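Local coordinates for protein Phosphoglucosamine/phosphogalactosamine mutase (Sulfolobus tokodaii, PDB 2F7L) that interconverts the 6- and 1-phosphates of glucosamine and galactosamine, a magnesium-dependent step in making the sugar nucleotides UDP-GlcNAc and UDP-GalNAc, at residues A[23-28]-A[126-131]; A[249-254]-A[362-367]; A[387-392]-A[407-412]. All coordinates share one frame; numbering follows the deposited sequence.

Contact 1: residues A[23-28]-A[126-131]; sequences VLKLSK and DLFFTE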
loop_
_atom_site.group_PDB
_atom_site.type_symbol
_atom_site.label_atom_id
_atom_site.label_comp_id
_atom_site.label_asym_id
_atom_site.label_seq_id
_atom_site.Cartn_x
_atom_site.Cartn_y
_atom_site.Cartn_z
ATOM N N VAL A 23 17.642 14.416 6.654
ATOM C CA VAL A 23 16.429 14.920 6.043
ATOM C C VAL A 23 16.682 16.329 5.515
ATOM O O VAL A 23 16.156 16.729 4.483
ATOM C CB VAL A 23 15.265 14.925 7.063
ATOM C CG1 VAL A 23 14.037 15.658 6.477
ATOM C CG2 VAL A 23 14.912 13.484 7.449
ATOM N N LEU A 24 17.497 17.097 6.207
ATOM C CA LEU A 24 17.759 18.426 5.701
ATOM C C LEU A 24 18.427 18.346 4.314
ATOM O O LEU A 24 18.057 19.097 3.394
ATOM C CB LEU A 24 18.642 19.226 6.670
ATOM C CG LEU A 24 19.091 20.582 6.101
ATOM C CD1 LEU A 24 17.872 21.431 5.756
ATOM C CD2 LEU A 24 19.988 21.283 7.088
ATOM N N LYS A 25 19.395 17.442 4.161
ATOM C CA LYS A 25 20.098 17.295 2.885
ATOM C C LYS A 25 19.188 16.712 1.806
ATOM O O LYS A 25 19.162 17.194 0.655
ATOM C CB LYS A 25 21.331 16.408 3.069
ATOM C CG LYS A 25 22.419 16.561 2.011
ATOM C CD LYS A 25 23.738 16.141 2.618
ATOM C CE LYS A 25 24.485 15.182 1.721
ATOM N NZ LYS A 25 25.829 14.818 2.255
ATOM N N LEU A 26 18.448 15.676 2.197
ATOM C CA LEU A 26 17.514 15.004 1.313
ATOM C C LEU A 26 16.477 16.004 0.768
ATOM O O LEU A 26 15.972 15.831 -0.334
ATOM C CB LEU A 26 16.837 13.869 2.086
ATOM C CG LEU A 26 16.140 12.709 1.360
ATOM C CD1 LEU A 26 14.652 12.817 1.553
ATOM C CD2 LEU A 26 16.496 12.695 -0.127
ATOM N N SER A 27 16.200 17.060 1.539
ATOM C CA SER A 27 15.246 18.118 1.190
ATOM C C SER A 27 15.746 19.139 0.180
ATOM O O SER A 27 14.951 19.719 -0.554
ATOM C CB SER A 27 14.838 18.886 2.441
ATOM O OG SER A 27 14.063 18.063 3.282
ATOM N N LYS A 28 17.053 19.403 0.192
ATOM C CA LYS A 28 17.651 20.343 -0.748
ATOM C C LYS A 28 17.679 19.596 -2.083
ATOM O O LYS A 28 17.509 20.184 -3.160
ATOM C CB LYS A 28 19.101 20.671 -0.373
ATOM C CG LYS A 28 19.409 20.873 1.088
ATOM C CD LYS A 28 19.397 22.326 1.466
ATOM C CE LYS A 28 20.596 22.663 2.323
ATOM N NZ LYS A 28 21.853 22.776 1.548
ATOM N N ASP A 126 21.717 11.277 -6.703
ATOM C CA ASP A 126 22.928 11.890 -7.247
ATOM C C ASP A 126 23.084 13.292 -6.669
ATOM O O ASP A 126 24.152 13.643 -6.173
ATOM C CB ASP A 126 22.870 11.992 -8.777
ATOM C CG ASP A 126 24.136 12.637 -9.365
ATOM O OD1 ASP A 126 25.222 12.042 -9.178
ATOM O OD2 ASP A 126 24.060 13.730 -9.993
ATOM N N LEU A 127 22.019 14.094 -6.762
ATOM C CA LEU A 127 21.998 15.455 -6.226
ATOM C C LEU A 127 22.421 15.434 -4.774
ATOM O O LEU A 127 23.286 16.195 -4.356
ATOM C CB LEU A 127 20.600 16.052 -6.339
ATOM C CG LEU A 127 20.204 16.255 -7.797
ATOM C CD1 LEU A 127 18.782 16.712 -7.908
ATOM C CD2 LEU A 127 21.149 17.267 -8.412
ATOM N N PHE A 128 21.814 14.545 -4.009
ATOM C CA PHE A 128 22.149 14.411 -2.606
ATOM C C PHE A 128 23.654 14.193 -2.438
ATOM O O PHE A 128 24.311 14.970 -1.746
ATOM C CB PHE A 128 21.359 13.247 -2.003
ATOM C CG PHE A 128 21.651 12.983 -0.554
ATOM C CD1 PHE A 128 22.754 12.209 -0.182
ATOM C CD2 PHE A 128 20.809 13.487 0.440
ATOM C CE1 PHE A 128 23.017 11.939 1.156
ATOM C CE2 PHE A 128 21.052 13.230 1.796
ATOM C CZ PHE A 128 22.159 12.454 2.156
ATOM N N PHE A 129 24.213 13.171 -3.088
ATOM C CA PHE A 129 25.650 12.888 -2.960
ATOM C C PHE A 129 26.629 13.905 -3.567
ATOM O O PHE A 129 27.668 14.184 -2.984
ATOM C CB PHE A 129 25.953 11.486 -3.487
ATOM C CG PHE A 129 25.304 10.380 -2.674
ATOM C CD1 PHE A 129 25.563 10.258 -1.307
ATOM C CD2 PHE A 129 24.401 9.496 -3.265
ATOM C CE1 PHE A 129 24.931 9.278 -0.540
ATOM C CE2 PHE A 129 23.753 8.502 -2.499
ATOM C CZ PHE A 129 24.019 8.395 -1.138
ATOM N N THR A 130 26.305 14.464 -4.724
ATOM C CA THR A 130 27.174 15.454 -5.348
ATOM C C THR A 130 26.885 16.834 -4.763
ATOM O O THR A 130 27.588 17.802 -5.043
ATOM C CB THR A 130 26.897 15.570 -6.835
ATOM O OG1 THR A 130 25.507 15.902 -7.008
ATOM C CG2 THR A 130 27.249 14.268 -7.575
ATOM N N GLU A 131 25.813 16.911 -3.984
ATOM C CA GLU A 131 25.377 18.155 -3.361
ATOM C C GLU A 131 25.171 19.315 -4.345
ATOM O O GLU A 131 25.479 20.458 -4.022
ATOM C CB GLU A 131 26.360 18.574 -2.246
ATOM C CG GLU A 131 26.842 17.393 -1.427
ATOM C CD GLU A 131 27.258 17.746 -0.001
ATOM O OE1 GLU A 131 28.031 18.700 0.177
ATOM O OE2 GLU A 131 26.828 17.049 0.948
#
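The ring of Phe128 lies against Lys25, and these two side chains carry most of the contact. The close-packed part lies around the ring. Phe128 holds CG trans to its own N (chi1 178°), which carries the ring across to helix 20-34, where Phe128 CE2 lies 3.4 Å from CB of Lys25. The ring's edge faces the backbone there: Leu26 N sits near the ring plane, 3.6 Å from Phe128 CE2, while Leu26 CB touches the same carbon more loosely. The lysine and phenylalanine side chains cross at about a right angle, and a bend at chi3 sets Lys25 CE above one face of the Phe128 ring in a CH-pi contact, 3.7 Å from the centroid and 16° off the normal. Leu22 also packs on Phe128, and Leu26 continues inward to Ile106 of strand 103-109.

Further out the contact loosens to a single ion pair. Lys25 NZ gives a hydrogen-bonded salt bridge of 2.8 Å to Glu131 OE2, meeting that oxygen nearly along its C-O axis. Glu131, with positive phi, has just left the helix, and its extended side chain reaches back from an exposed position. The contact thus joins helices 20-34 and 118-130, which pack against each other within the alpha/beta/alpha domain I of the phosphohexose mutases.

Contact 2: residues A[249-254]-A[362-367]; sequences FIDSEG and ELFDRL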
loop_
_atom_site.group_PDB
_atom_site.type_symbol
_atom_site.label_atom_id
_atom_site.label_comp_id
_atom_site.label_asym_id
_atom_site.label_seq_id
_atom_site.Cartn_x
_atom_site.Cartn_y
_atom_site.Cartn_z
ATOM N N PHE A 249 -9.714 -6.150 5.372
ATOM C CA PHE A 249 -11.024 -6.311 6.000
ATOM C C PHE A 249 -11.231 -7.496 6.918
ATOM O O PHE A 249 -10.485 -8.480 6.892
ATOM C CB PHE A 249 -12.117 -6.343 4.923
ATOM C CG PHE A 249 -12.152 -5.111 4.052
ATOM C CD1 PHE A 249 -11.270 -4.973 2.984
ATOM C CD2 PHE A 249 -13.067 -4.085 4.305
ATOM C CE1 PHE A 249 -11.296 -3.837 2.170
ATOM C CE2 PHE A 249 -13.102 -2.934 3.496
ATOM C CZ PHE A 249 -12.214 -2.810 2.423
ATOM N N ILE A 250 -12.274 -7.381 7.730
ATOM C CA ILE A 250 -12.654 -8.417 8.686
ATOM C C ILE A 250 -14.162 -8.553 8.542
ATOM O O ILE A 250 -14.885 -7.611 8.849
ATOM C CB ILE A 250 -12.302 -7.985 10.121
ATOM C CG1 ILE A 250 -10.823 -7.593 10.186
ATOM C CG2 ILE A 250 -12.574 -9.116 11.091
ATOM C CD1 ILE A 250 -10.393 -7.056 11.539
ATOM N N ASP A 251 -14.636 -9.703 8.063
ATOM C CA ASP A 251 -16.073 -9.908 7.856
ATOM C C ASP A 251 -16.901 -10.173 9.113
ATOM O O ASP A 251 -16.373 -10.277 10.228
ATOM C CB ASP A 251 -16.313 -11.042 6.874
ATOM C CG ASP A 251 -15.856 -12.383 7.415
ATOM O OD1 ASP A 251 -15.811 -12.541 8.664
ATOM O OD2 ASP A 251 -15.554 -13.282 6.586
ATOM N N SER A 252 -18.212 -10.285 8.909
ATOM C CA SER A 252 -19.182 -10.518 9.982
ATOM C C SER A 252 -18.836 -11.664 10.933
ATOM O O SER A 252 -19.225 -11.639 12.095
ATOM C CB SER A 252 -20.553 -10.753 9.365
ATOM O OG SER A 252 -20.414 -11.182 8.015
ATOM N N GLU A 253 -18.104 -12.660 10.438
ATOM C CA GLU A 253 -17.700 -13.802 11.257
ATOM C C GLU A 253 -16.581 -13.436 12.210
ATOM O O GLU A 253 -16.285 -14.174 13.145
ATOM C CB GLU A 253 -17.234 -14.964 10.377
ATOM C CG GLU A 253 -18.269 -15.461 9.388
ATOM C CD GLU A 253 -19.568 -15.915 10.050
ATOM O OE1 GLU A 253 -19.829 -15.520 11.216
ATOM O OE2 GLU A 253 -20.337 -16.661 9.385
ATOM N N GLY A 254 -15.948 -12.297 11.967
ATOM C CA GLY A 254 -14.866 -11.870 12.838
ATOM C C GLY A 254 -13.548 -12.474 12.407
ATOM O O GLY A 254 -12.640 -12.649 13.214
ATOM N N GLU A 362 -20.437 -14.093 4.059
ATOM C CA GLU A 362 -20.848 -14.873 2.912
ATOM C C GLU A 362 -20.109 -14.414 1.670
ATOM O O GLU A 362 -19.558 -15.231 0.938
ATOM C CB GLU A 362 -22.353 -14.760 2.672
ATOM C CG GLU A 362 -22.798 -15.684 1.540
ATOM C CD GLU A 362 -24.223 -15.449 1.065
ATOM O OE1 GLU A 362 -25.127 -15.342 1.932
ATOM O OE2 GLU A 362 -24.427 -15.390 -0.180
ATOM N N LEU A 363 -20.107 -13.101 1.445
ATOM C CA LEU A 363 -19.442 -12.483 0.293
ATOM C C LEU A 363 -18.053 -13.066 0.074
ATOM O O LEU A 363 -17.703 -13.485 -1.022
ATOM C CB LEU A 363 -19.315 -10.977 0.528
ATOM C CG LEU A 363 -19.207 -10.008 -0.650
ATOM C CD1 LEU A 363 -17.978 -9.153 -0.466
ATOM C CD2 LEU A 363 -19.153 -10.753 -1.964
ATOM N N PHE A 364 -17.263 -13.078 1.137
ATOM C CA PHE A 364 -15.910 -13.599 1.076
ATOM C C PHE A 364 -15.870 -15.076 0.767
ATOM O O PHE A 364 -14.980 -15.545 0.040
ATOM C CB PHE A 364 -15.178 -13.317 2.388
ATOM C CG PHE A 364 -14.506 -11.982 2.408
ATOM C CD1 PHE A 364 -15.070 -10.911 3.097
ATOM C CD2 PHE A 364 -13.335 -11.776 1.668
ATOM C CE1 PHE A 364 -14.482 -9.659 3.040
ATOM C CE2 PHE A 364 -12.742 -10.531 1.609
ATOM C CZ PHE A 364 -13.314 -9.470 2.292
ATOM N N ASP A 365 -16.832 -15.810 1.317
ATOM C CA ASP A 365 -16.878 -17.227 1.057
ATOM C C ASP A 365 -17.072 -17.519 -0.420
ATOM O O ASP A 365 -16.740 -18.598 -0.865
ATOM C CB ASP A 365 -17.957 -17.906 1.888
ATOM C CG ASP A 365 -17.527 -18.123 3.330
ATOM O OD1 ASP A 365 -16.305 -18.227 3.590
ATOM O OD2 ASP A 365 -18.413 -18.206 4.207
ATOM N N ARG A 366 -17.577 -16.564 -1.195
ATOM C CA ARG A 366 -17.762 -16.801 -2.624
ATOM C C ARG A 366 -16.430 -16.992 -3.353
ATOM O O ARG A 366 -16.413 -17.274 -4.542
ATOM C CB ARG A 366 -18.484 -15.635 -3.310
ATOM C CG ARG A 366 -19.933 -15.332 -2.907
ATOM C CD ARG A 366 -20.546 -14.485 -4.035
ATOM N NE ARG A 366 -21.571 -13.513 -3.643
ATOM C CZ ARG A 366 -22.712 -13.809 -3.027
ATOM N NH1 ARG A 366 -23.012 -15.069 -2.695
ATOM N NH2 ARG A 366 -23.575 -12.836 -2.768
ATOM N N LEU A 367 -15.313 -16.825 -2.651
ATOM C CA LEU A 367 -13.977 -16.959 -3.264
ATOM C C LEU A 367 -13.330 -18.333 -3.055
ATOM O O LEU A 367 -13.639 -19.048 -2.092
ATOM C CB LEU A 367 -13.015 -15.902 -2.690
ATOM C CG LEU A 367 -12.714 -14.524 -3.279
ATOM C CD1 LEU A 367 -13.763 -14.106 -4.263
ATOM C CD2 LEU A 367 -12.603 -13.515 -2.141
#
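Phe364 of helix 360-365 presents its ring to strand 248-251, and van der Waals packing makes up the direct touch between the two segments. The ring atom CD1 of Phe364 lies 4.0 Å from CB of Asp251, and CZ of Phe364 lies 4.3 Å from CB of Phe249. Both methylene carbons approach obliquely, so the ring rests on the roots of two residues that are two positions apart and point the same way. The end of the Phe249 side chain leads away, and that side chain packs on Ser262 and Met349; Met349 and Leu265 also pack on Phe364, which is buried.

Hydrogen bonds shape the turn that follows Ile250. Residues 251 to 254 form a type I turn closed by Gly254 N to Asp251 O at 2.7 Å. With chi1 at 66°, the carboxylate of Asp251 folds over this turn, and Asp251 OD1 draws weak bonds from Glu253 N (2.9 Å) and Gly254 N. Ser252 N bonds Ser360 OG, and Ser252 OG bonds Ala361 N, at the start of helix 360-365.

Charges supply a third layer. Asp251 OD2 and Asp365 OD1 stand 5.8 Å apart; Arg255 forms salt bridges with both, which probably offsets their mutual repulsion, and Gln257 also bonds Asp251 OD2. Arg366 NH1 forms a salt bridge of 2.9 Å to the anti lone pair of Glu362 OE2, which lies 33° out of the guanidinium plane. A strand of domain II meeting helix 360-365 of domain III in this way forms part of the interdomain packing of the phosphohexose mutase fold.

Contact 3: residues A[387-392]-A[407-412]; sequences EIYKKI and DGVKII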
loop_
_atom_site.group_PDB
_atom_site.type_symbol
_atom_site.label_atom_id
_atom_site.label_comp_id
_atom_site.label_asym_id
_atom_site.label_seq_id
_atom_site.Cartn_x
_atom_site.Cartn_y
_atom_site.Cartn_z
ATOM N N GLU A 387 20.961 -19.768 -8.834
ATOM C CA GLU A 387 21.077 -21.217 -8.958
ATOM C C GLU A 387 19.847 -21.926 -8.398
ATOM O O GLU A 387 19.380 -22.924 -8.955
ATOM C CB GLU A 387 22.351 -21.712 -8.260
ATOM C CG GLU A 387 23.630 -21.305 -8.996
ATOM C CD GLU A 387 23.540 -21.572 -10.515
ATOM O OE1 GLU A 387 23.297 -22.742 -10.896
ATOM O OE2 GLU A 387 23.710 -20.618 -11.323
ATOM N N ILE A 388 19.325 -21.405 -7.293
ATOM C CA ILE A 388 18.137 -21.974 -6.672
ATOM C C ILE A 388 17.034 -21.845 -7.724
ATOM O O ILE A 388 16.369 -22.816 -8.092
ATOM C CB ILE A 388 17.729 -21.168 -5.408
ATOM C CG1 ILE A 388 18.967 -20.829 -4.562
ATOM C CG2 ILE A 388 16.739 -21.954 -4.586
ATOM C CD1 ILE A 388 19.606 -21.993 -3.869
ATOM N N TYR A 389 16.866 -20.621 -8.213
ATOM C CA TYR A 389 15.873 -20.323 -9.228
ATOM C C TYR A 389 15.967 -21.340 -10.357
ATOM O O TYR A 389 15.005 -22.047 -10.639
ATOM C CB TYR A 389 16.093 -18.904 -9.755
ATOM C CG TYR A 389 15.699 -17.800 -8.785
ATOM C CD1 TYR A 389 16.053 -16.476 -9.030
ATOM C CD2 TYR A 389 14.981 -18.080 -7.627
ATOM C CE1 TYR A 389 15.712 -15.466 -8.149
ATOM C CE2 TYR A 389 14.632 -17.067 -6.738
ATOM C CZ TYR A 389 15.005 -15.766 -7.006
ATOM O OH TYR A 389 14.692 -14.766 -6.110
ATOM N N LYS A 390 17.134 -21.414 -10.992
ATOM C CA LYS A 390 17.370 -22.367 -12.076
ATOM C C LYS A 390 16.864 -23.769 -11.744
ATOM O O LYS A 390 16.279 -24.434 -12.590
ATOM C CB LYS A 390 18.862 -22.449 -12.380
ATOM C CG LYS A 390 19.355 -21.517 -13.473
ATOM C CD LYS A 390 19.203 -22.157 -14.854
ATOM C CE LYS A 390 19.932 -21.353 -15.953
ATOM N NZ LYS A 390 19.853 -21.999 -17.316
ATOM N N LYS A 391 17.092 -24.205 -10.509
ATOM C CA LYS A 391 16.692 -25.532 -10.059
ATOM C C LYS A 391 15.188 -25.720 -9.939
ATOM O O LYS A 391 14.581 -26.436 -10.735
ATOM C CB LYS A 391 17.349 -25.830 -8.710
ATOM C CG LYS A 391 18.093 -27.157 -8.621
ATOM C CD LYS A 391 17.185 -28.326 -8.266
ATOM C CE LYS A 391 18.037 -29.545 -7.856
ATOM N NZ LYS A 391 17.318 -30.632 -7.103
ATOM N N ILE A 392 14.588 -25.081 -8.937
ATOM C CA ILE A 392 13.148 -25.208 -8.721
ATOM C C ILE A 392 12.412 -25.032 -10.010
ATOM O O ILE A 392 11.379 -25.655 -10.238
ATOM C CB ILE A 392 12.599 -24.196 -7.683
ATOM C CG1 ILE A 392 13.345 -22.872 -7.765
ATOM C CG2 ILE A 392 12.743 -24.779 -6.289
ATOM C CD1 ILE A 392 13.294 -22.069 -6.460
ATOM N N ASP A 407 9.942 -11.846 -10.953
ATOM C CA ASP A 407 10.459 -11.479 -9.635
ATOM C C ASP A 407 10.518 -12.739 -8.769
ATOM O O ASP A 407 9.540 -13.117 -8.126
ATOM C CB ASP A 407 9.546 -10.432 -8.994
ATOM C CG ASP A 407 10.022 -10.004 -7.627
ATOM O OD1 ASP A 407 11.193 -10.262 -7.286
ATOM O OD2 ASP A 407 9.230 -9.392 -6.891
ATOM N N GLY A 408 11.680 -13.374 -8.746
ATOM C CA GLY A 408 11.808 -14.607 -8.005
ATOM C C GLY A 408 11.260 -15.676 -8.939
ATOM O O GLY A 408 11.505 -15.634 -10.147
ATOM N N VAL A 409 10.512 -16.629 -8.391
ATOM C CA VAL A 409 9.923 -17.674 -9.206
ATOM C C VAL A 409 8.584 -18.085 -8.659
ATOM O O VAL A 409 8.478 -18.614 -7.567
ATOM C CB VAL A 409 10.827 -18.912 -9.292
ATOM C CG1 VAL A 409 10.025 -20.120 -9.803
ATOM C CG2 VAL A 409 12.006 -18.621 -10.230
ATOM N N LYS A 410 7.551 -17.818 -9.438
ATOM C CA LYS A 410 6.200 -18.171 -9.045
ATOM C C LYS A 410 5.734 -19.279 -9.948
ATOM O O LYS A 410 5.882 -19.201 -11.173
ATOM C CB LYS A 410 5.234 -16.997 -9.207
ATOM C CG LYS A 410 3.850 -17.305 -8.667
ATOM C CD LYS A 410 2.807 -16.402 -9.270
ATOM C CE LYS A 410 1.435 -16.646 -8.656
ATOM N NZ LYS A 410 1.360 -16.212 -7.229
ATOM N N ILE A 411 5.181 -20.319 -9.345
ATOM C CA ILE A 411 4.669 -21.407 -10.129
ATOM C C ILE A 411 3.214 -21.611 -9.828
ATOM O O ILE A 411 2.806 -21.677 -8.677
ATOM C CB ILE A 411 5.454 -22.678 -9.884
ATOM C CG1 ILE A 411 6.794 -22.536 -10.596
ATOM C CG2 ILE A 411 4.668 -23.894 -10.373
ATOM C CD1 ILE A 411 7.354 -23.803 -11.058
ATOM N N ILE A 412 2.425 -21.688 -10.884
ATOM C CA ILE A 412 1.001 -21.882 -10.724
ATOM C C ILE A 412 0.530 -23.176 -11.360
ATOM O O ILE A 412 0.762 -23.425 -12.549
ATOM C CB ILE A 412 0.217 -20.734 -11.336
ATOM C CG1 ILE A 412 0.731 -19.410 -10.765
ATOM C CG2 ILE A 412 -1.258 -20.935 -11.062
ATOM C CD1 ILE A 412 0.285 -18.208 -11.550
#
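Tyr389 and Val409 join a helix to a sheet in the TBP-like C-terminal domain, where helix 385-396 lies against an antiparallel sheet that includes strand 409-413. These two residues contribute equally to the buried surface, and Ile392 and Gly408 follow well behind.

Tyr389 leaves the helix with its CB directed across the line to the strand rather than at it, but CG set beside the backbone N (chi1 -72°) turns the ring toward the beginning of the strand. There its outer half passes along the backbone of Gly408: the glycine carbonyl carbon lies over one face, displaced toward the ring's edge, and Gly408 CA sits 3.5 Å from Tyr389 CZ. Gly408, with a positive phi of 82°, brings only main chain to the ring.

Val409 meets the tyrosine nearer the helix. Its CG2 branch, trans to its own carbonyl carbon, touches the base of the aromatic side chain: Val409 CG2 lies 4.0 Å from Tyr389 CD2 and 4.1 Å from Tyr389 CB. The approach to the ring is oblique, and the two side chains run past each other in opposite directions.

One helical turn on, Ile392 points at the strand without a close touch, and it packs on Val420 of strand 416-422 and on Leu448 and Ile451 of helix 438-452. The tyrosine's polar end is satisfied from the sheet as well: while Tyr389 OH lies 3.5 Å from Gly408 CA, that same oxygen is hydrogen-bonded to the backbone N of Lys422.

The three contacts follow one another along the chain without interleaving, and no two touch. Contact 1 packs helices 20-34 and 118-130 within domain I; contact 2 joins strand 248-251 of domain II to helix 360-365 of domain III; contact 3 sets helix 385-396 on the antiparallel sheet of the C-terminal domain. Contacts 1 and 2 lie on opposite sides of the chain's centre, with their own centres about 47 Å apart; contact 3 is about 38 Å from the first and 33 Å from the second, centre to centre. Together they sample all four domains of this phosphohexose mutase: two contacts lie within single domains, and contact 2 spans the boundary between two.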